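Local coordinates for bifunctional purine biosynthetic protein ADE5,7 (Cryptococcus neoformans var. grubii serotype A, PDB 7LVO), which catalyses the second and fifth steps of de novo purine synthesis, this chain being the N-terminal half that joins phosphoribosylamine to glycine at the expense of ATP, at residues A51-L56 / A63-C68; S39-G44 / E99-E104; A343-L348 / T352-V357; G337-Q342 / G425-A430; M398-T403 / V409-T414. One frame throughout, in Å; residues are numbered along the deposited sequence.

Contact 1. Residues A51-L56 / A63-C68; sequences ALAFKL and ARIVVC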
# COMPACT_ATOMS: atom_id res chain seq x y z
N ALA A 51 -10.47 -3.40 5.33
CA ALA A 51 -11.18 -3.01 4.11
C ALA A 51 -11.24 -4.16 3.11
O ALA A 51 -12.27 -4.36 2.45
CB ALA A 51 -10.50 -1.79 3.49
N LEU A 52 -10.15 -4.92 2.97
CA LEU A 52 -10.18 -6.08 2.07
C LEU A 52 -11.11 -7.16 2.61
O LEU A 52 -11.93 -7.72 1.87
CB LEU A 52 -8.77 -6.63 1.87
CG LEU A 52 -7.83 -5.76 1.05
CD1 LEU A 52 -6.40 -6.27 1.15
CD2 LEU A 52 -8.27 -5.70 -0.41
N ALA A 53 -10.99 -7.49 3.90
CA ALA A 53 -11.91 -8.44 4.51
C ALA A 53 -13.35 -7.98 4.34
O ALA A 53 -14.25 -8.81 4.12
CB ALA A 53 -11.58 -8.62 6.00
N PHE A 54 -13.58 -6.67 4.42
CA PHE A 54 -14.92 -6.13 4.25
C PHE A 54 -15.51 -6.54 2.91
O PHE A 54 -16.64 -7.02 2.84
CB PHE A 54 -14.86 -4.60 4.39
CG PHE A 54 -16.12 -3.90 3.97
CD1 PHE A 54 -17.25 -3.91 4.77
CD2 PHE A 54 -16.16 -3.20 2.77
CE1 PHE A 54 -18.41 -3.25 4.39
CE2 PHE A 54 -17.32 -2.54 2.38
CZ PHE A 54 -18.44 -2.56 3.19
N LYS A 55 -14.74 -6.37 1.83
CA LYS A 55 -15.25 -6.71 0.50
C LYS A 55 -15.28 -8.22 0.27
O LYS A 55 -16.29 -8.75 -0.21
CB LYS A 55 -14.39 -6.03 -0.57
CG LYS A 55 -14.46 -4.51 -0.56
CD LYS A 55 -15.89 -4.01 -0.82
CE LYS A 55 -16.44 -4.51 -2.15
NZ LYS A 55 -17.77 -3.90 -2.47
N LEU A 56 -14.20 -8.92 0.63
CA LEU A 56 -14.16 -10.36 0.42
C LEU A 56 -15.33 -11.06 1.11
O LEU A 56 -15.90 -12.02 0.57
CB LEU A 56 -12.83 -10.93 0.91
CG LEU A 56 -11.59 -10.45 0.17
CD1 LEU A 56 -10.34 -10.99 0.84
CD2 LEU A 56 -11.62 -10.84 -1.30
N ALA A 63 -16.49 -18.51 2.00
CA ALA A 63 -17.11 -18.99 3.23
C ALA A 63 -16.29 -18.70 4.48
O ALA A 63 -16.85 -18.76 5.58
CB ALA A 63 -17.35 -20.50 3.14
N ARG A 64 -15.01 -18.40 4.34
CA ARG A 64 -14.13 -18.23 5.50
C ARG A 64 -13.07 -17.19 5.18
O ARG A 64 -12.41 -17.27 4.14
CB ARG A 64 -13.48 -19.56 5.88
CG ARG A 64 -12.62 -19.52 7.13
CD ARG A 64 -11.94 -20.87 7.35
NE ARG A 64 -11.19 -20.91 8.61
CZ ARG A 64 -10.38 -21.90 8.96
NH1 ARG A 64 -10.18 -22.94 8.16
NH2 ARG A 64 -9.76 -21.85 10.13
N ILE A 65 -12.93 -16.21 6.07
CA ILE A 65 -11.89 -15.19 5.98
C ILE A 65 -11.09 -15.22 7.27
O ILE A 65 -11.67 -15.10 8.36
CB ILE A 65 -12.49 -13.79 5.75
CG1 ILE A 65 -13.07 -13.66 4.34
CG2 ILE A 65 -11.44 -12.71 5.99
CD1 ILE A 65 -12.03 -13.43 3.27
N VAL A 66 -9.78 -15.39 7.16
CA VAL A 66 -8.89 -15.46 8.31
C VAL A 66 -7.92 -14.29 8.21
O VAL A 66 -7.23 -14.13 7.19
CB VAL A 66 -8.14 -16.79 8.38
CG1 VAL A 66 -7.17 -16.79 9.54
CG2 VAL A 66 -9.11 -17.95 8.49
N VAL A 67 -7.87 -13.47 9.26
CA VAL A 67 -7.00 -12.30 9.31
C VAL A 67 -5.93 -12.59 10.35
O VAL A 67 -6.22 -12.67 11.55
CB VAL A 67 -7.78 -11.03 9.66
CG1 VAL A 67 -7.01 -9.81 9.23
CG2 VAL A 67 -9.16 -11.06 9.02
N CYS A 68 -4.69 -12.74 9.89
CA CYS A 68 -3.57 -13.09 10.76
C CYS A 68 -2.58 -11.93 10.82
O CYS A 68 -1.90 -11.67 9.83
CB CYS A 68 -2.87 -14.35 10.26
SG CYS A 68 -1.47 -14.87 11.26
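Ile65 presses its two branches against Ala53 and Leu56, joining helix and second strand of the beta-alpha-beta unit 38-44, 47-56 and 62-67. This unit belongs to the N domain of the GAR synthetase half. The tight part is the Leu56 end. There Ile65 CD1 comes within 3.5 Å of Leu56 CB and 3.8 Å of Leu56 CD1. The two side chains cross at about a right angle, so the methyl end of the isoleucine meets the root of the leucine and one of its branches. CG1 of Ile65 stands opposite its own carbonyl carbon (chi1 -71°), and a further bend at chi2 (-78°) delivers CD1 to the helix. No hydrogen bond joins the segments; the contact is apolar and buried. Ala53 also touches Leu42, and Ile65 touches Ile40, both of the adjacent strand 38-44. Leu56 also packs on Leu354 and Leu358 of helix 354-362. The strand's other face packs against helix 95-104. The solvent side is the start of the strand, where Ala63 is exposed and Arg64, salt-bridged to Glu104, partly so. Back at the interface, the looser touch is on the other branch of the isoleucine, where CG2 of Ile65 lies 4.1 Å from CB of Ala53.

Contact 2. Residues S39-G44 / E99-E104; sequences SILLLG and EWAQKE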
# COMPACT_ATOMS: atom_id res chain seq x y z
N SER A 39 -11.74 -20.48 1.44
CA SER A 39 -11.10 -20.00 2.65
C SER A 39 -9.91 -19.14 2.24
O SER A 39 -9.02 -19.62 1.54
CB SER A 39 -10.64 -21.17 3.54
OG SER A 39 -11.75 -21.91 3.99
N ILE A 40 -9.92 -17.87 2.65
CA ILE A 40 -8.89 -16.91 2.31
C ILE A 40 -8.17 -16.48 3.57
O ILE A 40 -8.80 -16.23 4.61
CB ILE A 40 -9.48 -15.68 1.58
CG1 ILE A 40 -10.06 -16.10 0.23
CG2 ILE A 40 -8.41 -14.61 1.39
CD1 ILE A 40 -10.88 -15.01 -0.45
N LEU A 41 -6.85 -16.40 3.50
CA LEU A 41 -6.00 -16.02 4.62
C LEU A 41 -5.38 -14.67 4.34
O LEU A 41 -4.61 -14.52 3.37
CB LEU A 41 -4.91 -17.07 4.85
CG LEU A 41 -3.85 -16.75 5.90
CD1 LEU A 41 -4.46 -16.64 7.29
CD2 LEU A 41 -2.75 -17.80 5.87
N LEU A 42 -5.71 -13.68 5.17
CA LEU A 42 -5.14 -12.34 5.07
C LEU A 42 -4.02 -12.21 6.09
O LEU A 42 -4.23 -12.44 7.28
CB LEU A 42 -6.20 -11.27 5.32
CG LEU A 42 -7.42 -11.28 4.41
CD1 LEU A 42 -8.30 -10.07 4.70
CD2 LEU A 42 -7.01 -11.30 2.94
N LEU A 43 -2.83 -11.85 5.61
CA LEU A 43 -1.69 -11.56 6.48
C LEU A 43 -1.63 -10.05 6.72
O LEU A 43 -1.56 -9.27 5.76
CB LEU A 43 -0.39 -12.05 5.87
CG LEU A 43 -0.34 -13.50 5.38
CD1 LEU A 43 1.08 -13.84 4.93
CD2 LEU A 43 -0.80 -14.48 6.43
N GLY A 44 -1.65 -9.65 7.98
CA GLY A 44 -1.57 -8.24 8.32
C GLY A 44 -2.55 -7.83 9.40
O GLY A 44 -3.35 -8.65 9.85
N GLU A 99 2.36 -24.00 7.60
CA GLU A 99 1.86 -25.27 8.09
C GLU A 99 0.41 -25.15 8.57
O GLU A 99 -0.40 -26.05 8.34
CB GLU A 99 2.75 -25.78 9.22
CG GLU A 99 2.36 -27.14 9.77
CD GLU A 99 3.32 -27.65 10.82
OE1 GLU A 99 4.32 -26.96 11.09
OE2 GLU A 99 3.07 -28.74 11.38
N TRP A 100 0.08 -24.03 9.22
CA TRP A 100 -1.31 -23.79 9.61
C TRP A 100 -2.22 -23.75 8.39
O TRP A 100 -3.25 -24.43 8.34
CB TRP A 100 -1.41 -22.49 10.41
CG TRP A 100 -2.75 -22.24 11.00
CD1 TRP A 100 -3.16 -22.56 12.26
CD2 TRP A 100 -3.88 -21.62 10.36
NE1 TRP A 100 -4.46 -22.18 12.45
CE2 TRP A 100 -4.93 -21.60 11.30
CE3 TRP A 100 -4.09 -21.08 9.09
CZ2 TRP A 100 -6.18 -21.06 11.01
CZ3 TRP A 100 -5.34 -20.54 8.81
CH2 TRP A 100 -6.36 -20.54 9.76
N ALA A 101 -1.85 -22.95 7.39
CA ALA A 101 -2.69 -22.84 6.20
C ALA A 101 -2.88 -24.20 5.52
O ALA A 101 -3.98 -24.52 5.07
CB ALA A 101 -2.07 -21.85 5.21
N GLN A 102 -1.82 -25.00 5.46
CA GLN A 102 -1.92 -26.31 4.82
C GLN A 102 -2.93 -27.20 5.54
O GLN A 102 -3.75 -27.86 4.89
CB GLN A 102 -0.54 -26.98 4.79
CG GLN A 102 -0.50 -28.26 3.99
CD GLN A 102 0.90 -28.85 3.91
OE1 GLN A 102 1.83 -28.37 4.56
NE2 GLN A 102 1.06 -29.90 3.11
N LYS A 103 -2.88 -27.23 6.87
CA LYS A 103 -3.81 -28.05 7.63
C LYS A 103 -5.24 -27.52 7.57
O LYS A 103 -6.18 -28.29 7.79
CB LYS A 103 -3.36 -28.15 9.09
CG LYS A 103 -2.00 -28.80 9.28
CD LYS A 103 -2.00 -30.25 8.82
CE LYS A 103 -0.68 -30.94 9.14
NZ LYS A 103 0.48 -30.29 8.46
N GLU A 104 -5.43 -26.24 7.28
CA GLU A 104 -6.75 -25.63 7.23
C GLU A 104 -7.31 -25.57 5.82
O GLU A 104 -8.41 -25.04 5.63
CB GLU A 104 -6.70 -24.22 7.82
CG GLU A 104 -6.21 -24.16 9.26
CD GLU A 104 -7.24 -24.69 10.25
OE1 GLU A 104 -8.42 -24.86 9.87
OE2 GLU A 104 -6.86 -24.93 11.42
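Leu41 spreads its two methyls over neighbouring residues of helix 95-104, Trp100 and Ala101. CD1 of Leu41 approaches CZ3 of Trp100 at 4.3 Å, on the benzene part of the indole and at an oblique angle. CD2 of Leu41 sits 4.2 Å from CB of Ala101. The leucine holds CG on the far side of its CA from the backbone N (chi1 173°), and the fork at CG then lets each methyl serve a different helix residue. The distances are those of easy van der Waals packing, and no hydrogen bond crosses between the segments. One face of the indole is covered from within the helix itself: CG of Glu104 lies 3.4 Å above the ring plane, over its centre. The carboxylate of Glu104 carries on to a salt bridge with Arg64 of the adjacent strand. Arg64 also touches Trp100. The indole thus has a leucine of one strand, an arginine of the next and a glutamate of its own helix around it, and stays partly exposed. Along the strand the side chains alternate: Leu41 meets helix 95-104, while Ile40 and Leu42 turn to helix 47-56. A parallel sheet with helices on both faces, as here, is the alpha/beta sandwich of Rossmann-like folds and forms the N domain.

Contact 3. Residues A343-L348 / T352-V357; sequences ALMLLL and TDLAEV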
# COMPACT_ATOMS: atom_id res chain seq x y z
N ALA A 343 -10.39 3.65 0.81
CA ALA A 343 -11.26 4.47 -0.03
C ALA A 343 -11.63 3.75 -1.32
O ALA A 343 -12.79 3.80 -1.74
CB ALA A 343 -10.59 5.81 -0.34
N LEU A 344 -10.67 3.07 -1.95
CA LEU A 344 -10.92 2.45 -3.25
C LEU A 344 -11.90 1.29 -3.13
O LEU A 344 -12.71 1.06 -4.05
CB LEU A 344 -9.61 1.97 -3.86
CG LEU A 344 -8.66 3.05 -4.37
CD1 LEU A 344 -7.28 2.48 -4.69
CD2 LEU A 344 -9.24 3.74 -5.59
N MET A 345 -11.85 0.54 -2.03
CA MET A 345 -12.79 -0.56 -1.84
C MET A 345 -14.23 -0.07 -1.89
O MET A 345 -15.14 -0.82 -2.26
CB MET A 345 -12.52 -1.27 -0.52
CG MET A 345 -11.23 -2.08 -0.47
SD MET A 345 -11.19 -3.45 -1.65
CE MET A 345 -10.26 -2.72 -2.99
N LEU A 346 -14.46 1.19 -1.51
CA LEU A 346 -15.80 1.76 -1.55
C LEU A 346 -16.23 2.18 -2.94
O LEU A 346 -17.38 2.59 -3.11
CB LEU A 346 -15.89 2.94 -0.59
CG LEU A 346 -16.14 2.61 0.87
CD1 LEU A 346 -15.23 1.51 1.36
CD2 LEU A 346 -15.98 3.86 1.73
N LEU A 347 -15.35 2.11 -3.93
CA LEU A 347 -15.69 2.45 -5.31
C LEU A 347 -15.92 1.22 -6.18
O LEU A 347 -16.29 1.37 -7.35
CB LEU A 347 -14.60 3.32 -5.93
CG LEU A 347 -14.45 4.73 -5.36
CD1 LEU A 347 -13.35 5.49 -6.09
CD2 LEU A 347 -15.76 5.51 -5.44
N LEU A 348 -15.70 0.02 -5.66
CA LEU A 348 -16.04 -1.19 -6.40
C LEU A 348 -17.55 -1.32 -6.50
O LEU A 348 -18.24 -1.31 -5.48
CB LEU A 348 -15.44 -2.41 -5.71
CG LEU A 348 -13.92 -2.58 -5.80
CD1 LEU A 348 -13.45 -3.71 -4.88
CD2 LEU A 348 -13.50 -2.86 -7.23
N THR A 352 -19.09 -6.20 -8.78
CA THR A 352 -17.73 -6.72 -8.75
C THR A 352 -17.51 -7.57 -7.51
O THR A 352 -17.75 -7.11 -6.39
CB THR A 352 -16.72 -5.57 -8.78
OG1 THR A 352 -16.81 -4.88 -10.03
CG2 THR A 352 -15.31 -6.11 -8.59
N ASP A 353 -17.05 -8.80 -7.71
CA ASP A 353 -16.67 -9.70 -6.63
C ASP A 353 -15.16 -9.60 -6.47
O ASP A 353 -14.40 -10.04 -7.34
CB ASP A 353 -17.10 -11.13 -6.93
CG ASP A 353 -16.73 -12.11 -5.82
OD1 ASP A 353 -15.67 -11.93 -5.19
OD2 ASP A 353 -17.50 -13.06 -5.57
N LEU A 354 -14.71 -9.03 -5.34
CA LEU A 354 -13.28 -8.86 -5.14
C LEU A 354 -12.57 -10.21 -5.07
O LEU A 354 -11.44 -10.35 -5.55
CB LEU A 354 -13.01 -8.06 -3.87
CG LEU A 354 -11.54 -7.78 -3.58
CD1 LEU A 354 -10.83 -7.15 -4.77
CD2 LEU A 354 -11.40 -6.90 -2.33
N ALA A 355 -13.22 -11.21 -4.47
CA ALA A 355 -12.62 -12.54 -4.41
C ALA A 355 -12.36 -13.08 -5.81
O ALA A 355 -11.28 -13.61 -6.11
CB ALA A 355 -13.52 -13.48 -3.61
N GLU A 356 -13.35 -12.95 -6.70
CA GLU A 356 -13.18 -13.41 -8.07
C GLU A 356 -12.04 -12.67 -8.75
O GLU A 356 -11.29 -13.26 -9.53
CB GLU A 356 -14.49 -13.23 -8.85
CG GLU A 356 -14.45 -13.83 -10.24
CD GLU A 356 -14.25 -15.32 -10.23
OE1 GLU A 356 -15.06 -16.03 -9.59
OE2 GLU A 356 -13.26 -15.79 -10.83
N VAL A 357 -11.90 -11.37 -8.47
CA VAL A 357 -10.83 -10.59 -9.07
C VAL A 357 -9.47 -11.12 -8.61
O VAL A 357 -8.55 -11.29 -9.42
CB VAL A 357 -11.00 -9.10 -8.73
CG1 VAL A 357 -9.78 -8.31 -9.17
CG2 VAL A 357 -12.27 -8.56 -9.36
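Met345 and Leu354 make the closest touch, with SD of the methionine 3.5 Å from CD2 of the leucine. Their side chains cross at about a right angle. The bend of the methionine at chi2 (-62°) brings the sulfur round to the leucine. Leu348 supplies the rest of the contact. Its CD2 lies 4.0 Å from CG2 of Thr352, and its CD1 lies 4.3 Å from CD1 of Leu354. Leu354 is thus met on both of its methyls, one by each partner. All four residues are buried.

The next shell fixes them. Thr352 turns its methyl to Leu348 and its hydroxyl to Asp349 OD1 and Gly372 N, both hydrogen bonds. Asp353 is the N-cap of helix 354-362. Its OD1 accepts from Glu356 N at 3.0 Å and 158°, met from above the carboxylate plane, and its OD2 is hydrogen-bonded to Ser59 OG. This anchors the first turn, on which Leu354 rides. Further out, Met345 and Leu354 both pack against helix 47-56, on Lys55, so the contact borders the N domain. In the ATP-grasp part of the chain, this joins two consecutive helices, 340-344 and 354-362, through apolar side chains, the second helix opening with an aspartate N-cap.

Contact 4. Residues G337-Q342 / G425-A430; sequences GDPETQ and GGRVLA. With EDO (1,2-ethanediol), chain C.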
# COMPACT_ATOMS: atom_id res chain seq x y z
N GLY A 337 -2.28 -0.43 -1.04
CA GLY A 337 -1.81 0.70 -0.27
C GLY A 337 -2.72 1.01 0.90
O GLY A 337 -3.89 0.64 0.94
N ASP A 338 -2.16 1.72 1.88
CA ASP A 338 -2.89 2.13 3.07
C ASP A 338 -2.62 3.61 3.29
O ASP A 338 -1.45 4.01 3.41
CB ASP A 338 -2.46 1.30 4.28
CG ASP A 338 -3.38 1.47 5.47
OD1 ASP A 338 -3.69 2.61 5.83
OD2 ASP A 338 -3.82 0.44 6.04
N PRO A 339 -3.66 4.47 3.37
CA PRO A 339 -5.09 4.17 3.38
C PRO A 339 -5.80 4.26 2.02
O PRO A 339 -7.01 4.46 2.00
CB PRO A 339 -5.65 5.23 4.33
CG PRO A 339 -4.78 6.44 4.01
CD PRO A 339 -3.40 5.89 3.67
N GLU A 340 -5.07 4.10 0.92
CA GLU A 340 -5.71 4.16 -0.39
C GLU A 340 -6.75 3.06 -0.55
O GLU A 340 -7.80 3.27 -1.17
CB GLU A 340 -4.66 4.05 -1.51
CG GLU A 340 -3.80 5.28 -1.70
CD GLU A 340 -2.50 5.21 -0.95
OE1 GLU A 340 -2.35 4.31 -0.09
OE2 GLU A 340 -1.62 6.06 -1.21
N THR A 341 -6.48 1.88 -0.00
CA THR A 341 -7.40 0.76 -0.16
C THR A 341 -8.73 1.03 0.51
O THR A 341 -9.79 0.72 -0.04
CB THR A 341 -6.77 -0.52 0.40
OG1 THR A 341 -5.57 -0.82 -0.33
CG2 THR A 341 -7.73 -1.70 0.29
N GLN A 342 -8.70 1.63 1.71
CA GLN A 342 -9.94 1.88 2.44
C GLN A 342 -10.91 2.73 1.62
O GLN A 342 -12.13 2.56 1.72
CB GLN A 342 -9.65 2.57 3.77
CG GLN A 342 -8.91 1.68 4.78
CD GLN A 342 -7.40 1.80 4.68
OE1 GLN A 342 -6.81 1.59 3.61
NE2 GLN A 342 -6.76 2.15 5.79
N GLY A 425 -1.83 1.18 17.95
CA GLY A 425 -0.85 1.58 16.96
C GLY A 425 -0.93 3.07 16.73
O GLY A 425 -1.76 3.77 17.32
N GLY A 426 -0.05 3.55 15.86
CA GLY A 426 -0.02 4.96 15.51
C GLY A 426 -1.27 5.41 14.79
O GLY A 426 -2.01 6.28 15.28
N ARG A 427 -1.51 4.84 13.61
CA ARG A 427 -2.77 5.04 12.91
C ARG A 427 -3.80 4.07 13.48
O ARG A 427 -3.64 2.84 13.35
CB ARG A 427 -2.58 4.84 11.41
CG ARG A 427 -1.60 5.81 10.78
CD ARG A 427 -1.58 5.73 9.26
NE ARG A 427 -0.99 4.48 8.79
CZ ARG A 427 -0.96 4.10 7.52
NH1 ARG A 427 -1.45 4.85 6.55
NH2 ARG A 427 -0.39 2.94 7.21
N VAL A 428 -4.84 4.60 14.10
CA VAL A 428 -5.81 3.77 14.82
C VAL A 428 -6.89 3.24 13.89
O VAL A 428 -7.16 2.04 13.85
CB VAL A 428 -6.42 4.57 15.99
CG1 VAL A 428 -7.36 3.71 16.80
CG2 VAL A 428 -5.31 5.13 16.87
N LEU A 429 -7.52 4.12 13.12
CA LEU A 429 -8.59 3.70 12.23
C LEU A 429 -8.76 4.76 11.14
O LEU A 429 -8.11 5.80 11.14
CB LEU A 429 -9.90 3.47 13.00
CG LEU A 429 -10.49 4.62 13.82
CD1 LEU A 429 -11.14 5.66 12.93
CD2 LEU A 429 -11.47 4.09 14.84
N ALA A 430 -9.65 4.47 10.20
CA ALA A 430 -9.96 5.38 9.10
C ALA A 430 -11.47 5.45 8.94
O ALA A 430 -12.14 4.41 8.87
CB ALA A 430 -9.30 4.92 7.80
C1 EDO C . 0.85 3.29 11.77
O1 EDO C . 1.31 2.38 12.78
C2 EDO C . 1.73 3.18 10.53
O2 EDO C . 1.52 1.92 9.89
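Arg427 receives the carboxylate of Asp338 over the face of its guanidinium instead of at the edge. OD1 of Asp338 lies 3.2 Å from NH1 of Arg427, well out of the guanidinium plane, and the two flat groups are turned 50° against each other. This salt bridge rests on charge alone, since no N-H points at the oxygen. The edge of the guanidinium serves other partners. NH1 of Arg427 makes a weak but straight bond in plane to the backbone O of Asp338 (3.3 Å, 174°). The stronger hydrogen bond of NH1 goes to the backbone O of Gly275. CD of Pro339, which follows a cis peptide bond, also lies at the guanidinium edge, 3.6 Å from NH1 of Arg427. A molecule of 1,2-ethanediol, probably a crystallisation additive, takes a weak bond from NH2. A bend at chi3 (-70°) turns the arginine head toward Asp338.

Two more hydrogen bonds hold the Asp338 carboxylate. Its OD1 accepts from NE2 of Gln342 at 3.1 Å, and its OD2 from Arg48 N. Gln342 NE2 also rests 4.3 Å from CB of Ala430. Asp338 is about 9 Å, side chain to side chain, from Asn333, a predicted magnesium ligand. Strand 377-384 lies beside both segments: Pro339 and Arg427 touch Val382, and Val428 and Leu429 form a classic beta bulge facing Leu383. Helix 47-56 packs on Thr341 and Gln342.

Contact 5. Residues M398-T403 / V409-T414; sequences MTLNPT and VFHAGT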
# COMPACT_ATOMS: atom_id res chain seq x y z
N MET A 398 -11.65 3.07 23.47
CA MET A 398 -12.23 3.77 22.34
C MET A 398 -13.75 3.76 22.45
O MET A 398 -14.36 2.74 22.77
CB MET A 398 -11.80 3.13 21.02
CG MET A 398 -10.30 3.18 20.78
SD MET A 398 -9.77 2.21 19.37
CE MET A 398 -10.73 2.97 18.06
N THR A 399 -14.35 4.91 22.17
CA THR A 399 -15.80 5.06 22.09
C THR A 399 -16.20 5.04 20.62
O THR A 399 -15.80 5.93 19.86
CB THR A 399 -16.27 6.35 22.76
OG1 THR A 399 -15.79 6.39 24.11
CG2 THR A 399 -17.79 6.44 22.76
N LEU A 400 -16.97 4.03 20.22
CA LEU A 400 -17.39 3.85 18.84
C LEU A 400 -18.92 3.81 18.81
O LEU A 400 -19.53 2.77 19.08
CB LEU A 400 -16.79 2.57 18.25
CG LEU A 400 -15.26 2.47 18.29
CD1 LEU A 400 -14.81 1.04 18.03
CD2 LEU A 400 -14.63 3.42 17.30
N ASN A 401 -19.52 4.93 18.48
CA ASN A 401 -20.97 5.05 18.37
C ASN A 401 -21.40 4.79 16.94
O ASN A 401 -20.58 4.72 16.03
CB ASN A 401 -21.39 6.43 18.84
CG ASN A 401 -21.04 6.69 20.30
OD1 ASN A 401 -21.33 5.86 21.17
ND2 ASN A 401 -20.41 7.82 20.58
N PRO A 402 -22.71 4.62 16.71
CA PRO A 402 -23.17 4.34 15.34
C PRO A 402 -22.76 5.45 14.39
O PRO A 402 -22.99 6.63 14.65
CB PRO A 402 -24.69 4.24 15.49
CG PRO A 402 -24.91 3.88 16.92
CD PRO A 402 -23.81 4.58 17.68
N THR A 403 -22.15 5.07 13.28
CA THR A 403 -21.72 6.04 12.28
C THR A 403 -22.84 6.33 11.30
O THR A 403 -23.76 5.52 11.14
CB THR A 403 -20.49 5.53 11.53
OG1 THR A 403 -20.82 4.33 10.82
CG2 THR A 403 -19.36 5.23 12.51
N VAL A 409 -16.11 2.33 8.86
CA VAL A 409 -14.97 2.52 9.74
C VAL A 409 -14.08 1.29 9.62
O VAL A 409 -14.48 0.18 10.01
CB VAL A 409 -15.40 2.75 11.19
CG1 VAL A 409 -14.18 2.95 12.09
CG2 VAL A 409 -16.35 3.93 11.29
N PHE A 410 -12.87 1.47 9.11
CA PHE A 410 -11.88 0.40 8.99
C PHE A 410 -10.80 0.63 10.04
O PHE A 410 -10.18 1.69 10.08
CB PHE A 410 -11.29 0.36 7.58
CG PHE A 410 -12.31 0.14 6.50
CD1 PHE A 410 -13.09 -1.00 6.50
CD2 PHE A 410 -12.49 1.07 5.48
CE1 PHE A 410 -14.04 -1.22 5.51
CE2 PHE A 410 -13.42 0.86 4.48
CZ PHE A 410 -14.20 -0.28 4.50
N HIS A 411 -10.58 -0.38 10.88
CA HIS A 411 -9.62 -0.27 11.97
C HIS A 411 -8.20 -0.59 11.48
O HIS A 411 -7.99 -1.48 10.65
CB HIS A 411 -9.99 -1.22 13.11
CG HIS A 411 -11.32 -0.94 13.75
ND1 HIS A 411 -11.57 -1.22 15.07
CD2 HIS A 411 -12.45 -0.39 13.25
CE1 HIS A 411 -12.81 -0.86 15.36
NE2 HIS A 411 -13.37 -0.36 14.27
N ALA A 412 -7.23 0.14 12.02
CA ALA A 412 -5.82 -0.16 11.79
C ALA A 412 -5.21 -0.58 13.14
O ALA A 412 -5.28 -1.74 13.50
CB ALA A 412 -5.11 1.03 11.16
N GLY A 413 -4.69 0.39 13.89
CA GLY A 413 -4.10 0.06 15.18
C GLY A 413 -5.10 -0.01 16.32
O GLY A 413 -5.16 0.89 17.15
N THR A 414 -5.91 -1.07 16.34
CA THR A 414 -6.86 -1.31 17.41
C THR A 414 -6.77 -2.77 17.85
O THR A 414 -6.17 -3.61 17.17
CB THR A 414 -8.30 -0.98 17.00
OG1 THR A 414 -8.74 -1.90 15.99
CG2 THR A 414 -8.40 0.45 16.47
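Leu400 and His411 reach toward each other from opposite directions. CD1 of Leu400 stops 3.8 Å from CE1 of His411 and approaches the imidazole obliquely. On one flank Met398 crosses Thr414 at about a right angle. The methionine chain is bent at chi3, so both SD (3.7 Å) and CE (3.8 Å) of Met398 lie against CG2 of Thr414. On the other flank Thr403 and Val409 meet at a slant, methyl to methyl. Their CG2 atoms are only 3.5 Å apart, tighter than usual for two carbons.

The imidazole is steadied by its own segment. ND1 of His411 and OG1 of Thr414 share a hydrogen bond of 3.1 Å, with the oxygen in the ring plane at the edge. Thr414 sets its OG1 between backbone N and carbonyl carbon (chi1 67°), which leaves CG2 for the methionine. An inverse gamma turn centred on Gly413 helps bring the threonine back beside the histidine. The same hydroxyl has a weak bond to Gly72 N.

No hydrogen bond joins the segments. Instead strand 452-453 lies next to strand 399-400 and pairs with it, and its Ile452 touches both Leu400 and Val409. Strand 407-411 is the outermost of its antiparallel sheet and runs beside strand 427-435. From it Phe410 makes edge-to-face contacts with His50 and Phe54 of helix 47-56.

In the fold
From the N terminus, strand 38-44 opens contact 2. Contact 1 forms inside that loop and closes first; helix 95-104 then closes contact 2. The two share the parallel sheet of the N domain, where strands 38-44 and 62-67 are neighbours. Much later, segment 337-342 opens contact 4. Contacts 3 and 5 are nested within its loop, one after the other, before strand 427-435 closes it. No loops cross. Contacts 4 and 5 share an antiparallel sheet, with strands 427-435 and 407-411 side by side. Helix 47-56 ties the groups together: it touches contact 3 through Leu354, contact 4 through Gln342 and contact 5 through Phe410.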